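Local coordinates for protein isomaltodextranase (Arthrobacter globiformis, PDB 5AWO) that hydrolyses alpha-1,6-glucosidic linkages in dextran-type polysaccharides, removing successive isomaltose units from the non-reducing ends of the chains, at residues 399-404 with 517-522; 428-433 with 465-470; 473-478 with 603-608; 530-535 with 574-579; 542-547 with 589-594. All blocks are in the same frame, centred on the assembly; numbering follows the deposited sequence.

Interaction 1: residues 399-404 with 517-522; sequences QLPDGS and TFAVQV
A type I beta turn from Leu-400 to Gly-403, in the C-terminal beta sandwich of this glycoside hydrolase, meets strand 517-522 of the carbohydrate-binding module and so forms part of the joint between two domains. Pro-401 makes most of the contact. Its ring spans two residues of the strand: CG touches Ala-519 CB at 3.8 Å, while Pro-401 CB meets Gln-521 CB, also at 3.8 Å. The small methyl of Ala-519 suits a place where a rigid ring must come close. Gln-521 bends at chi2 (88°), which brings OE1 back beside Pro-401 CB. The one hydrogen bond between the segments runs from Gln-521 N to Pro-401 O over 3.0 Å; at 141° it is bent, and its donor stands above the carbonyl plane. The same oxygen also accepts from Tyr-476 OH, so two donors grip it. Alongside, Pro-401 CA makes a CA-H...O contact of 3.4 Å with Ala-519 O.

Behind this first shell the turn is stiffened from within. Proline, with phi fixed by its ring, fits the first corner, and Gly-403 accepts a positive phi (93°) that would jam a CB against the preceding carbonyl. Gln-399 NE2 reaches across to Gly-403 O. Asp-402 closes an Asx turn: its OD1 accepts from Ser-404 N, above the carboxylate plane, and on its syn lone pair from Ser-404 OG at 2.7 Å.

Interaction 2: residues 428-433 with 465-470; sequences LGLATG and VTPPKM
Pro-467 is approached by two side chains from the loop 428-433, both crossing its ring obliquely. Leu-430, its CG anti to the carbonyl carbon, brings CD1 to within 4.1 Å of Pro-467 CG. Thr-432 comes to the CB corner instead, with OG1 3.5 Å from Pro-467 CB. That hydroxyl occupies the crowded position between the backbone N and the carbonyl carbon (chi1 56°), giving a 2.8 Å bond from Thr-432 OG1 to Gly-433 O, in the carbonyl plane and on a lone pair. The neighbouring ring, Pro-468, lies against the carbon side of the threonine, its CD 4.1 Å from Thr-432 CB.

Gly-433 O sits among these groups. Prolines have no N-H to offer it, so the segment opposite supplies only carbon contacts, notably Pro-467 CA at 3.4 Å and Pro-468 CD at 3.6 Å; the threonine hydroxyl gives it a polar partner. Gly-433 itself has a positive phi (61°), which favours glycine. Trp-405 packs on both Leu-430 and Pro-467, while Thr-432 and Pro-468 lie at the surface.

Two consecutive prolines follow Thr-466, the last residue of the strand, which still pairs with Asn-435; they are consistent with the pairing ending here, at the exit from the last strand of the antiparallel beta sandwich that follows the catalytic barrel in family GH27 enzymes.

Interaction 3: residues 473-478 with 603-608; sequences TTRYPA and LNWIEL
Backbone bonds set the frame. Strands 473-477 and 603-608 run antiparallel, with Thr-474 facing Leu-608 and Tyr-476 facing Ile-606 in hydrogen-bonded pairs; the shortest bond, from Thr-474 N to Leu-608 O, is 2.6 Å and nearly along the C=O axis.

The ionic part belongs to Arg-475 and Glu-607, a non-hydrogen-bonded pair whose side chains lie side by side and point the same way. Arg-475 grips one oxygen side-on with two nitrogens: NE lies 2.9 Å from Glu-607 OE2, on its anti lone pair, and NH2 lies 3.1 Å from that same OE2. Guanidinium and carboxylate are nearly coplanar, 18° apart.

For stacking, a bend at chi3 (-66°) lays the guanidinium on the Trp-605 indole, planes 9° apart and centres separated by 3.9 Å, an off-centre cation-pi contact, while Arg-475 CD sits over the face of the five-membered ring in a CH-pi contact. Arginine suits the place because its flat, charged end can bond Glu-607 at its edge while its face stacks on Trp-605. Trp-605 NE1 is held by Asp-497, and Arg-475 NH1 by Gly-429 O. An alanine here removes the salt bridge and the stack, and would probably leave Glu-607 OE2 poorly compensated, with Arg-531 still on OE1.

On the face of Tyr-476, Ile-606 and Leu-608 the contacts are apolar: Tyr-476 CB meets Ile-606 CG1 at 3.9 Å. Asn-604 and Trp-605 oppose Arg-533 of the neighbouring strand 526-535, a classic beta bulge within the antiparallel sheet of this CBM35 beta sandwich.

Interaction 4: residues 530-535 with 574-579; sequences IRYRYA and GVADGT
Gly-574 O takes one hydrogen bond and one CA-H...O contact, with side-chain carbons of Arg-533 and Tyr-534 also close by. Tyr-534 N gives the bond, 2.9 Å long and in the carbonyl plane; Arg-533 CA makes the contact at 3.2 Å, and ring atom CD1 of Tyr-534 also stands 3.2 Å from this oxygen. The ring gets there because Tyr-534 CG takes the crowded position between the backbone N and the carbonyl carbon (chi1 78°), swinging the ring over the glycine, whose N lies above one face. A CB on Gly-574 would come tight against Tyr-534 CE1, so glycine suits the place. Beyond the strand pair, Tyr-534 OH bonds to Pro-565 O and the ring meets Phe-564 edge-to-face. An alanine here removes the ring and hydroxyl with their contacts, and would probably loosen the packing over Gly-574.

Six backbone bonds join these antiparallel strands, 530-535 and 574-579, in one sheet of the carbohydrate-binding module's beta sandwich. At the far end the second glycine repeats the logic: Ile-530 CG2 lies 3.5 Å from Gly-578 C, where a CB would be crowded.

On the opposite face of the sheet Arg-531 lies beside Val-575, with CB 3.7 Å from Val-575 CG1. Its bent chain (chi3 -66°) then leads the guanidinium away to salt bridges with Glu-607 and Asp-609. Asp-577 merely flanks the aliphatic part, OD1 3.7 Å from Arg-531 CG, the charged groups standing apart.

Interaction 5: residues 542-547 with 589-594; sequences STMTVT and VTIGRG
Met-544 threads from strand 542-547 along its partner, meeting a new atom at each step. Its CB lies 3.7 Å from Ile-591 CG1, with Gly-592 O equally near. CG, anti to the carbonyl carbon, continues over Ile-591 with CD1 at 4.1 Å. The chain then bends at chi2 (-73°), and SD comes to rest 3.7 Å from Arg-593 CB. Last, a further bend at chi3 (142°) sets CE 3.5 Å from Arg-593 CG, so that the thioether crosses the arginine's aliphatic stem at about a right angle. A long, unbranched methionine suits this bent path, which shorter beta-branched side chains would not span. Arg-593 keeps its charged end apart, giving NH1 to Gly-594 O and NH2 to Gly-599 O.

Further along the same face, Val-546 and Ile-591 lie side by side, with Val-546 CG2 4.0 Å from Ile-591 CG1; branched aliphatics suit this buried surface. The other face carries threonines: Thr-545 OG1 bonds to Asp-597, while Thr-590 OG1 pairs with Thr-517 OG1.

Between the strands, Thr-545 exchanges two backbone hydrogen bonds with Gly-592, and Thr-547 two with Thr-590. One water donates to Thr-545 O at 2.6 Å and to Thr-590 O at 2.7 Å, giving each of these carbonyls a second donor beside its strand bond. The result is a regular antiparallel pair, with hydrogen-bonded and non-hydrogen-bonded positions in turn and one apolar face toward the core, as expected for a CBM35 beta sandwich.

In the fold
Interactions 3, 4 and 5 lie within the carbohydrate-binding module, interaction 2 where the chain leaves the preceding beta sandwich, and interaction 1 spans the two domains. Interactions 3 and 4, with centres about 9 Å apart, share a sheet through strands 526-535 and 601-609; interaction 5 is in the facing sheet, next to strand 515-522 of interaction 1. Along the chain, interactions 4 and 5 cross and both nest within the loop closed by interaction 3, whereas interaction 2 nests within interaction 1. Interaction 1 touches interaction 3 through Tyr-476 and Gln-399, so the module is seated on the preceding sandwich partly by its own first strand. All five are away from the probable catalytic residues, Asp-201 (nucleophile) and Asp-262 (proton donor).

Interaction 1: residues 399-404 with 517-522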
# COMPACT_ATOMS: atom_id res chain seq x y z
N GLN A 399 -13.78 0.39 5.05
CA GLN A 399 -14.63 -0.68 5.50
C GLN A 399 -13.87 -1.94 5.65
O GLN A 399 -13.02 -2.28 4.81
CB GLN A 399 -15.77 -0.90 4.50
CG GLN A 399 -16.86 -1.81 5.03
CD GLN A 399 -18.12 -1.73 4.17
OE1 GLN A 399 -18.09 -1.37 2.97
NE2 GLN A 399 -19.25 -2.04 4.81
N LEU A 400 -14.15 -2.68 6.71
CA LEU A 400 -13.57 -3.96 6.95
C LEU A 400 -14.41 -5.06 6.28
O LEU A 400 -15.59 -4.85 6.01
CB LEU A 400 -13.45 -4.24 8.45
CG LEU A 400 -12.48 -3.42 9.33
CD1 LEU A 400 -11.11 -3.41 8.70
CD2 LEU A 400 -12.95 -2.00 9.57
N PRO A 401 -13.79 -6.23 6.08
CA PRO A 401 -14.52 -7.34 5.44
C PRO A 401 -15.82 -7.71 6.14
O PRO A 401 -16.79 -8.06 5.46
CB PRO A 401 -13.50 -8.46 5.45
CG PRO A 401 -12.17 -7.76 5.36
CD PRO A 401 -12.37 -6.57 6.26
N ASP A 402 -15.88 -7.60 7.47
CA ASP A 402 -17.13 -7.91 8.20
C ASP A 402 -18.20 -6.82 8.12
O ASP A 402 -19.27 -6.93 8.77
CB ASP A 402 -16.84 -8.32 9.65
CG ASP A 402 -16.39 -7.17 10.54
OD1 ASP A 402 -16.39 -6.01 10.08
OD2 ASP A 402 -16.07 -7.45 11.70
N GLY A 403 -17.95 -5.74 7.37
CA GLY A 403 -18.88 -4.68 7.19
C GLY A 403 -18.75 -3.49 8.15
O GLY A 403 -19.37 -2.45 7.94
N SER A 404 -17.96 -3.66 9.21
CA SER A 404 -17.67 -2.54 10.11
C SER A 404 -16.71 -1.58 9.43
O SER A 404 -16.21 -1.87 8.36
CB SER A 404 -17.09 -3.03 11.43
OG SER A 404 -15.86 -3.70 11.30
N THR A 517 -13.20 -3.83 -6.40
CA THR A 517 -12.98 -4.99 -5.54
C THR A 517 -13.42 -4.70 -4.12
O THR A 517 -13.04 -3.66 -3.52
CB THR A 517 -11.51 -5.45 -5.54
OG1 THR A 517 -11.14 -5.85 -6.88
CG2 THR A 517 -11.24 -6.56 -4.58
N PHE A 518 -14.20 -5.63 -3.58
CA PHE A 518 -14.72 -5.59 -2.21
C PHE A 518 -14.17 -6.78 -1.46
O PHE A 518 -14.10 -7.90 -1.98
CB PHE A 518 -16.25 -5.72 -2.19
CG PHE A 518 -16.97 -4.66 -2.96
CD1 PHE A 518 -17.38 -3.48 -2.34
CD2 PHE A 518 -17.31 -4.87 -4.29
CE1 PHE A 518 -18.08 -2.52 -3.03
CE2 PHE A 518 -18.00 -3.91 -4.99
CZ PHE A 518 -18.39 -2.73 -4.38
N ALA A 519 -13.80 -6.57 -0.19
CA ALA A 519 -13.48 -7.67 0.69
C ALA A 519 -14.68 -7.96 1.55
O ALA A 519 -15.23 -7.07 2.16
CB ALA A 519 -12.29 -7.32 1.57
N VAL A 520 -15.06 -9.23 1.61
CA VAL A 520 -16.24 -9.62 2.37
C VAL A 520 -15.89 -10.83 3.23
O VAL A 520 -15.18 -11.73 2.79
CB VAL A 520 -17.45 -9.94 1.44
CG1 VAL A 520 -17.71 -8.82 0.45
CG2 VAL A 520 -17.25 -11.24 0.70
N GLN A 521 -16.40 -10.84 4.45
CA GLN A 521 -16.17 -11.93 5.40
C GLN A 521 -17.53 -12.61 5.67
O GLN A 521 -18.51 -11.92 5.96
CB GLN A 521 -15.56 -11.38 6.69
CG GLN A 521 -14.91 -12.42 7.60
CD GLN A 521 -13.44 -12.71 7.29
OE1 GLN A 521 -12.84 -12.06 6.45
NE2 GLN A 521 -12.87 -13.70 7.97
N VAL A 522 -17.58 -13.93 5.50
CA VAL A 522 -18.78 -14.74 5.81
C VAL A 522 -18.41 -15.96 6.66
O VAL A 522 -17.26 -16.38 6.69
CB VAL A 522 -19.54 -15.22 4.53
CG1 VAL A 522 -20.21 -14.06 3.82
CG2 VAL A 522 -18.61 -15.96 3.60

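Interaction 2: residues 428-433 with 465-470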
# COMPACT_ATOMS: atom_id res chain seq x y z
N LEU A 428 -20.82 8.20 4.11
CA LEU A 428 -20.51 6.78 3.86
C LEU A 428 -21.51 6.06 2.96
O LEU A 428 -21.15 5.10 2.29
CB LEU A 428 -20.33 6.01 5.16
CG LEU A 428 -19.27 6.56 6.15
CD1 LEU A 428 -19.10 5.62 7.31
CD2 LEU A 428 -17.94 6.87 5.47
N GLY A 429 -22.77 6.51 2.96
CA GLY A 429 -23.79 5.92 2.07
C GLY A 429 -24.49 4.73 2.69
O GLY A 429 -24.88 3.79 1.99
N LEU A 430 -24.61 4.73 4.01
CA LEU A 430 -25.28 3.65 4.74
C LEU A 430 -26.70 4.06 5.12
O LEU A 430 -27.00 5.24 5.25
CB LEU A 430 -24.52 3.31 6.01
CG LEU A 430 -23.03 3.07 5.85
CD1 LEU A 430 -22.45 2.77 7.22
CD2 LEU A 430 -22.76 1.96 4.86
N ALA A 431 -27.56 3.06 5.31
CA ALA A 431 -28.96 3.30 5.67
C ALA A 431 -29.22 2.99 7.16
O ALA A 431 -30.34 3.21 7.65
CB ALA A 431 -29.86 2.43 4.80
N THR A 432 -28.20 2.49 7.86
CA THR A 432 -28.32 1.81 9.16
C THR A 432 -27.81 2.55 10.40
O THR A 432 -28.07 2.11 11.52
CB THR A 432 -27.48 0.52 9.17
OG1 THR A 432 -26.11 0.84 8.84
CG2 THR A 432 -28.01 -0.49 8.18
N GLY A 433 -27.02 3.59 10.22
CA GLY A 433 -26.21 4.10 11.36
C GLY A 433 -25.26 3.02 11.84
O GLY A 433 -24.97 2.06 11.12
N VAL A 465 -16.73 1.85 13.79
CA VAL A 465 -18.15 2.01 13.57
C VAL A 465 -18.74 0.68 13.07
O VAL A 465 -18.25 0.08 12.11
CB VAL A 465 -18.44 3.13 12.56
CG1 VAL A 465 -19.94 3.29 12.35
CG2 VAL A 465 -17.80 4.44 13.03
N THR A 466 -19.74 0.20 13.81
CA THR A 466 -20.30 -1.12 13.56
C THR A 466 -21.80 -1.02 13.28
O THR A 466 -22.62 -0.90 14.21
CB THR A 466 -20.05 -2.06 14.76
OG1 THR A 466 -18.65 -2.04 15.14
CG2 THR A 466 -20.42 -3.50 14.44
N PRO A 467 -22.18 -1.02 11.99
CA PRO A 467 -23.59 -1.05 11.61
C PRO A 467 -24.28 -2.28 12.18
O PRO A 467 -23.70 -3.36 12.18
CB PRO A 467 -23.53 -1.15 10.08
CG PRO A 467 -22.25 -0.44 9.73
CD PRO A 467 -21.31 -0.85 10.81
N PRO A 468 -25.52 -2.10 12.67
CA PRO A 468 -26.34 -3.29 12.94
C PRO A 468 -26.75 -3.94 11.62
O PRO A 468 -26.83 -3.26 10.60
CB PRO A 468 -27.56 -2.71 13.68
CG PRO A 468 -27.67 -1.32 13.21
CD PRO A 468 -26.27 -0.86 12.82
N LYS A 469 -26.96 -5.25 11.64
CA LYS A 469 -27.37 -5.98 10.44
C LYS A 469 -28.74 -6.62 10.62
O LYS A 469 -28.91 -7.49 11.46
CB LYS A 469 -26.34 -7.07 10.12
CG LYS A 469 -24.97 -6.52 9.78
CD LYS A 469 -23.98 -7.64 9.55
CE LYS A 469 -22.61 -7.09 9.19
NZ LYS A 469 -21.72 -8.17 8.70
N MET A 470 -29.72 -6.15 9.86
CA MET A 470 -31.01 -6.84 9.75
C MET A 470 -30.81 -8.06 8.87
O MET A 470 -30.27 -7.95 7.76
CB MET A 470 -32.07 -5.93 9.11
CG MET A 470 -32.63 -4.85 10.01
SD MET A 470 -33.83 -3.82 9.13
CE MET A 470 -34.10 -2.51 10.32

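Interaction 3: residues 473-478 with 603-608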
# COMPACT_ATOMS: atom_id res chain seq x y z
N THR A 473 -27.85 -8.46 6.52
CA THR A 473 -27.63 -7.56 5.38
C THR A 473 -26.44 -6.64 5.63
O THR A 473 -26.46 -5.82 6.55
CB THR A 473 -28.87 -6.71 5.09
OG1 THR A 473 -29.95 -7.56 4.69
CG2 THR A 473 -28.60 -5.71 3.97
N THR A 474 -25.43 -6.76 4.78
CA THR A 474 -24.21 -5.95 4.88
C THR A 474 -24.05 -5.14 3.59
O THR A 474 -23.91 -5.73 2.51
CB THR A 474 -22.98 -6.83 5.06
OG1 THR A 474 -23.22 -7.79 6.11
CG2 THR A 474 -21.75 -5.99 5.41
N ARG A 475 -24.03 -3.81 3.72
CA ARG A 475 -23.80 -2.92 2.57
C ARG A 475 -22.33 -2.46 2.48
O ARG A 475 -21.77 -1.96 3.46
CB ARG A 475 -24.70 -1.68 2.63
CG ARG A 475 -24.51 -0.71 1.47
CD ARG A 475 -25.36 0.51 1.52
NE ARG A 475 -26.79 0.18 1.39
CZ ARG A 475 -27.77 1.07 1.39
NH1 ARG A 475 -27.54 2.38 1.51
NH2 ARG A 475 -29.04 0.64 1.28
N TYR A 476 -21.78 -2.59 1.28
CA TYR A 476 -20.43 -2.12 0.91
C TYR A 476 -20.52 -1.03 -0.15
O TYR A 476 -20.74 -1.32 -1.32
CB TYR A 476 -19.61 -3.28 0.37
CG TYR A 476 -19.48 -4.41 1.33
CD1 TYR A 476 -20.49 -5.36 1.47
CD2 TYR A 476 -18.36 -4.52 2.17
CE1 TYR A 476 -20.36 -6.41 2.36
CE2 TYR A 476 -18.22 -5.57 3.07
CZ TYR A 476 -19.24 -6.50 3.18
OH TYR A 476 -19.07 -7.54 4.08
N PRO A 477 -20.35 0.25 0.24
CA PRO A 477 -20.33 1.34 -0.71
C PRO A 477 -19.15 1.29 -1.68
O PRO A 477 -18.01 1.08 -1.28
CB PRO A 477 -20.21 2.58 0.19
CG PRO A 477 -20.82 2.14 1.48
CD PRO A 477 -20.31 0.76 1.63
N ALA A 478 -19.42 1.45 -2.97
CA ALA A 478 -18.37 1.31 -3.98
C ALA A 478 -17.35 2.45 -3.89
O ALA A 478 -16.17 2.25 -4.22
CB ALA A 478 -18.98 1.26 -5.38
N LEU A 603 -21.79 2.15 -10.47
CA LEU A 603 -22.05 1.28 -9.35
C LEU A 603 -22.05 2.07 -8.05
O LEU A 603 -21.06 2.74 -7.74
CB LEU A 603 -21.02 0.15 -9.27
CG LEU A 603 -21.26 -0.90 -8.20
CD1 LEU A 603 -22.48 -1.77 -8.51
CD2 LEU A 603 -20.03 -1.76 -8.01
N ASN A 604 -23.14 1.96 -7.28
CA ASN A 604 -23.26 2.63 -5.98
C ASN A 604 -22.82 1.75 -4.83
O ASN A 604 -22.02 2.18 -3.99
CB ASN A 604 -24.70 3.06 -5.78
CG ASN A 604 -24.87 4.09 -4.68
OD1 ASN A 604 -23.90 4.69 -4.15
ND2 ASN A 604 -26.09 4.33 -4.35
N TRP A 605 -23.31 0.52 -4.76
CA TRP A 605 -22.96 -0.39 -3.70
C TRP A 605 -23.30 -1.82 -4.03
O TRP A 605 -24.02 -2.07 -5.01
CB TRP A 605 -23.60 0.03 -2.36
CG TRP A 605 -25.12 0.32 -2.29
CD1 TRP A 605 -25.68 1.52 -2.06
CD2 TRP A 605 -26.21 -0.63 -2.35
NE1 TRP A 605 -27.07 1.41 -1.98
CE2 TRP A 605 -27.41 0.10 -2.16
CE3 TRP A 605 -26.30 -2.01 -2.55
CZ2 TRP A 605 -28.67 -0.51 -2.18
CZ3 TRP A 605 -27.56 -2.61 -2.57
CH2 TRP A 605 -28.72 -1.86 -2.38
N ILE A 606 -22.71 -2.74 -3.29
CA ILE A 606 -23.23 -4.10 -3.21
C ILE A 606 -23.76 -4.36 -1.79
O ILE A 606 -23.36 -3.70 -0.82
CB ILE A 606 -22.21 -5.20 -3.62
CG1 ILE A 606 -21.05 -5.31 -2.61
CG2 ILE A 606 -21.69 -4.95 -5.02
CD1 ILE A 606 -20.21 -6.53 -2.83
N GLU A 607 -24.70 -5.30 -1.69
CA GLU A 607 -25.20 -5.78 -0.41
C GLU A 607 -25.14 -7.28 -0.39
O GLU A 607 -25.42 -7.94 -1.40
CB GLU A 607 -26.62 -5.30 -0.16
CG GLU A 607 -26.69 -3.94 0.48
CD GLU A 607 -28.09 -3.51 0.81
OE1 GLU A 607 -29.02 -4.35 0.66
OE2 GLU A 607 -28.26 -2.35 1.24
N LEU A 608 -24.72 -7.83 0.75
CA LEU A 608 -24.74 -9.27 0.97
C LEU A 608 -25.64 -9.56 2.16
O LEU A 608 -25.77 -8.74 3.08
CB LEU A 608 -23.33 -9.80 1.26
CG LEU A 608 -22.39 -10.03 0.09
CD1 LEU A 608 -22.90 -11.16 -0.80
CD2 LEU A 608 -22.18 -8.74 -0.70

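Interaction 4: residues 530-535 with 574-579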
# COMPACT_ATOMS: atom_id res chain seq x y z
N ILE A 530 -26.76 -11.76 -3.14
CA ILE A 530 -26.11 -10.46 -3.39
C ILE A 530 -27.00 -9.48 -4.17
O ILE A 530 -27.79 -9.90 -5.01
CB ILE A 530 -24.77 -10.65 -4.13
CG1 ILE A 530 -24.08 -9.30 -4.38
CG2 ILE A 530 -24.94 -11.39 -5.46
CD1 ILE A 530 -22.60 -9.44 -4.66
N ARG A 531 -26.85 -8.18 -3.87
CA ARG A 531 -27.55 -7.12 -4.59
C ARG A 531 -26.56 -6.05 -5.07
O ARG A 531 -25.56 -5.80 -4.40
CB ARG A 531 -28.63 -6.48 -3.72
CG ARG A 531 -29.84 -7.39 -3.46
CD ARG A 531 -30.89 -6.73 -2.56
NE ARG A 531 -30.41 -6.50 -1.20
CZ ARG A 531 -30.22 -7.44 -0.27
NH1 ARG A 531 -30.48 -8.73 -0.52
NH2 ARG A 531 -29.76 -7.10 0.93
N TYR A 532 -26.86 -5.42 -6.21
CA TYR A 532 -26.01 -4.40 -6.82
C TYR A 532 -26.85 -3.16 -7.13
O TYR A 532 -27.76 -3.22 -7.97
CB TYR A 532 -25.40 -4.91 -8.14
CG TYR A 532 -24.78 -6.28 -8.14
CD1 TYR A 532 -25.56 -7.44 -8.31
CD2 TYR A 532 -23.40 -6.45 -8.07
CE1 TYR A 532 -24.98 -8.69 -8.35
CE2 TYR A 532 -22.81 -7.70 -8.10
CZ TYR A 532 -23.59 -8.84 -8.25
OH TYR A 532 -22.98 -10.07 -8.27
N ARG A 533 -26.60 -2.03 -6.45
CA ARG A 533 -27.29 -0.80 -6.80
C ARG A 533 -26.49 -0.09 -7.87
O ARG A 533 -25.30 0.19 -7.68
CB ARG A 533 -27.55 0.13 -5.60
CG ARG A 533 -28.50 1.27 -5.92
CD ARG A 533 -28.96 2.04 -4.69
NE ARG A 533 -30.11 2.91 -4.97
CZ ARG A 533 -30.09 4.23 -5.13
NH1 ARG A 533 -28.97 4.94 -5.01
NH2 ARG A 533 -31.22 4.88 -5.37
N TYR A 534 -27.15 0.22 -8.98
CA TYR A 534 -26.47 0.63 -10.20
C TYR A 534 -27.30 1.65 -11.00
O TYR A 534 -28.51 1.79 -10.78
CB TYR A 534 -26.22 -0.61 -11.09
CG TYR A 534 -27.47 -1.04 -11.83
CD1 TYR A 534 -28.43 -1.83 -11.21
CD2 TYR A 534 -27.71 -0.60 -13.12
CE1 TYR A 534 -29.60 -2.21 -11.88
CE2 TYR A 534 -28.88 -0.97 -13.80
CZ TYR A 534 -29.81 -1.76 -13.16
OH TYR A 534 -30.97 -2.12 -13.83
N ALA A 535 -26.64 2.35 -11.91
CA ALA A 535 -27.31 3.14 -12.96
C ALA A 535 -26.83 2.60 -14.33
O ALA A 535 -25.69 2.14 -14.47
CB ALA A 535 -27.00 4.61 -12.84
N GLY A 574 -31.26 1.40 -10.04
CA GLY A 574 -31.92 0.13 -9.77
C GLY A 574 -31.08 -0.80 -8.94
O GLY A 574 -29.91 -0.51 -8.64
N VAL A 575 -31.67 -1.92 -8.54
CA VAL A 575 -30.99 -2.96 -7.80
C VAL A 575 -31.10 -4.27 -8.56
O VAL A 575 -32.21 -4.80 -8.75
CB VAL A 575 -31.57 -3.11 -6.38
CG1 VAL A 575 -30.83 -4.19 -5.62
CG2 VAL A 575 -31.55 -1.77 -5.64
N ALA A 576 -29.97 -4.78 -9.03
CA ALA A 576 -29.92 -6.11 -9.62
C ALA A 576 -29.72 -7.12 -8.51
O ALA A 576 -29.05 -6.84 -7.51
CB ALA A 576 -28.81 -6.21 -10.64
N ASP A 577 -30.33 -8.29 -8.68
CA ASP A 577 -30.24 -9.37 -7.72
C ASP A 577 -29.39 -10.48 -8.26
O ASP A 577 -29.38 -10.75 -9.47
CB ASP A 577 -31.63 -9.94 -7.43
CG ASP A 577 -32.56 -8.94 -6.78
OD1 ASP A 577 -32.10 -7.86 -6.35
OD2 ASP A 577 -33.76 -9.24 -6.70
N GLY A 578 -28.71 -11.17 -7.36
CA GLY A 578 -27.93 -12.32 -7.73
C GLY A 578 -27.66 -13.27 -6.60
O GLY A 578 -28.10 -13.08 -5.47
N THR A 579 -26.91 -14.30 -6.94
CA THR A 579 -26.47 -15.32 -6.03
C THR A 579 -24.99 -15.50 -6.27
O THR A 579 -24.55 -15.65 -7.41
CB THR A 579 -27.19 -16.66 -6.32
OG1 THR A 579 -28.55 -16.56 -5.94
CG2 THR A 579 -26.54 -17.81 -5.56

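Interaction 5: residues 542-547 with 589-594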
# COMPACT_ATOMS: atom_id res chain seq x y z
N SER A 542 -26.92 -3.82 -19.86
CA SER A 542 -25.46 -3.85 -19.75
C SER A 542 -25.06 -5.10 -18.96
O SER A 542 -25.86 -5.67 -18.24
CB SER A 542 -24.95 -2.60 -19.05
OG SER A 542 -25.19 -1.44 -19.81
N THR A 543 -23.81 -5.53 -19.09
CA THR A 543 -23.34 -6.65 -18.29
C THR A 543 -22.02 -6.28 -17.62
O THR A 543 -21.28 -5.45 -18.12
CB THR A 543 -23.21 -7.97 -19.08
OG1 THR A 543 -22.09 -7.94 -19.97
CG2 THR A 543 -24.50 -8.25 -19.88
N MET A 544 -21.76 -6.92 -16.49
CA MET A 544 -20.45 -6.88 -15.83
C MET A 544 -20.02 -8.27 -15.47
O MET A 544 -20.87 -9.14 -15.21
CB MET A 544 -20.51 -6.03 -14.54
CG MET A 544 -20.89 -4.60 -14.78
SD MET A 544 -19.61 -3.58 -15.56
CE MET A 544 -20.53 -2.53 -16.66
N THR A 545 -18.71 -8.50 -15.45
CA THR A 545 -18.16 -9.77 -15.02
C THR A 545 -17.92 -9.74 -13.51
O THR A 545 -17.30 -8.79 -13.00
CB THR A 545 -16.85 -10.07 -15.77
OG1 THR A 545 -17.12 -10.10 -17.19
CG2 THR A 545 -16.25 -11.37 -15.31
N VAL A 546 -18.42 -10.75 -12.80
CA VAL A 546 -18.34 -10.83 -11.34
C VAL A 546 -17.64 -12.12 -10.93
O VAL A 546 -17.99 -13.20 -11.41
CB VAL A 546 -19.72 -10.76 -10.65
CG1 VAL A 546 -19.60 -10.92 -9.13
CG2 VAL A 546 -20.43 -9.45 -10.99
N THR A 547 -16.63 -11.99 -10.07
CA THR A 547 -15.97 -13.13 -9.48
C THR A 547 -15.95 -13.04 -7.96
O THR A 547 -16.10 -11.95 -7.37
CB THR A 547 -14.52 -13.31 -9.96
OG1 THR A 547 -13.72 -12.15 -9.65
CG2 THR A 547 -14.45 -13.57 -11.44
N VAL A 589 -14.59 -10.00 -3.72
CA VAL A 589 -15.65 -9.96 -4.73
C VAL A 589 -15.31 -8.80 -5.64
O VAL A 589 -15.31 -7.64 -5.21
CB VAL A 589 -17.05 -9.80 -4.09
CG1 VAL A 589 -18.12 -9.69 -5.17
CG2 VAL A 589 -17.35 -10.98 -3.17
N THR A 590 -14.99 -9.13 -6.89
CA THR A 590 -14.60 -8.17 -7.90
C THR A 590 -15.63 -8.13 -9.02
O THR A 590 -16.02 -9.18 -9.56
CB THR A 590 -13.19 -8.49 -8.42
OG1 THR A 590 -12.25 -8.32 -7.33
CG2 THR A 590 -12.77 -7.61 -9.59
N ILE A 591 -16.04 -6.92 -9.36
CA ILE A 591 -16.98 -6.62 -10.45
C ILE A 591 -16.30 -5.67 -11.41
O ILE A 591 -15.78 -4.64 -10.99
CB ILE A 591 -18.33 -6.04 -9.94
CG1 ILE A 591 -19.23 -5.65 -11.12
CG2 ILE A 591 -18.13 -4.85 -9.00
CD1 ILE A 591 -20.69 -5.40 -10.74
N GLY A 592 -16.27 -6.02 -12.71
CA GLY A 592 -15.61 -5.20 -13.70
C GLY A 592 -16.15 -5.41 -15.10
O GLY A 592 -16.95 -6.31 -15.32
N ARG A 593 -15.72 -4.55 -16.01
CA ARG A 593 -16.26 -4.52 -17.36
C ARG A 593 -15.21 -5.03 -18.34
O ARG A 593 -14.28 -4.31 -18.71
CB ARG A 593 -16.68 -3.09 -17.69
CG ARG A 593 -17.79 -3.00 -18.74
CD ARG A 593 -17.27 -3.34 -20.12
NE ARG A 593 -18.17 -2.81 -21.15
CZ ARG A 593 -17.99 -2.96 -22.45
NH1 ARG A 593 -16.95 -3.65 -22.90
NH2 ARG A 593 -18.86 -2.40 -23.29
N GLY A 594 -15.37 -6.28 -18.76
CA GLY A 594 -14.46 -6.91 -19.73
C GLY A 594 -14.81 -6.63 -21.19
O GLY A 594 -15.83 -6.00 -21.52
O HOH W 1 -15.05 -9.65 -12.03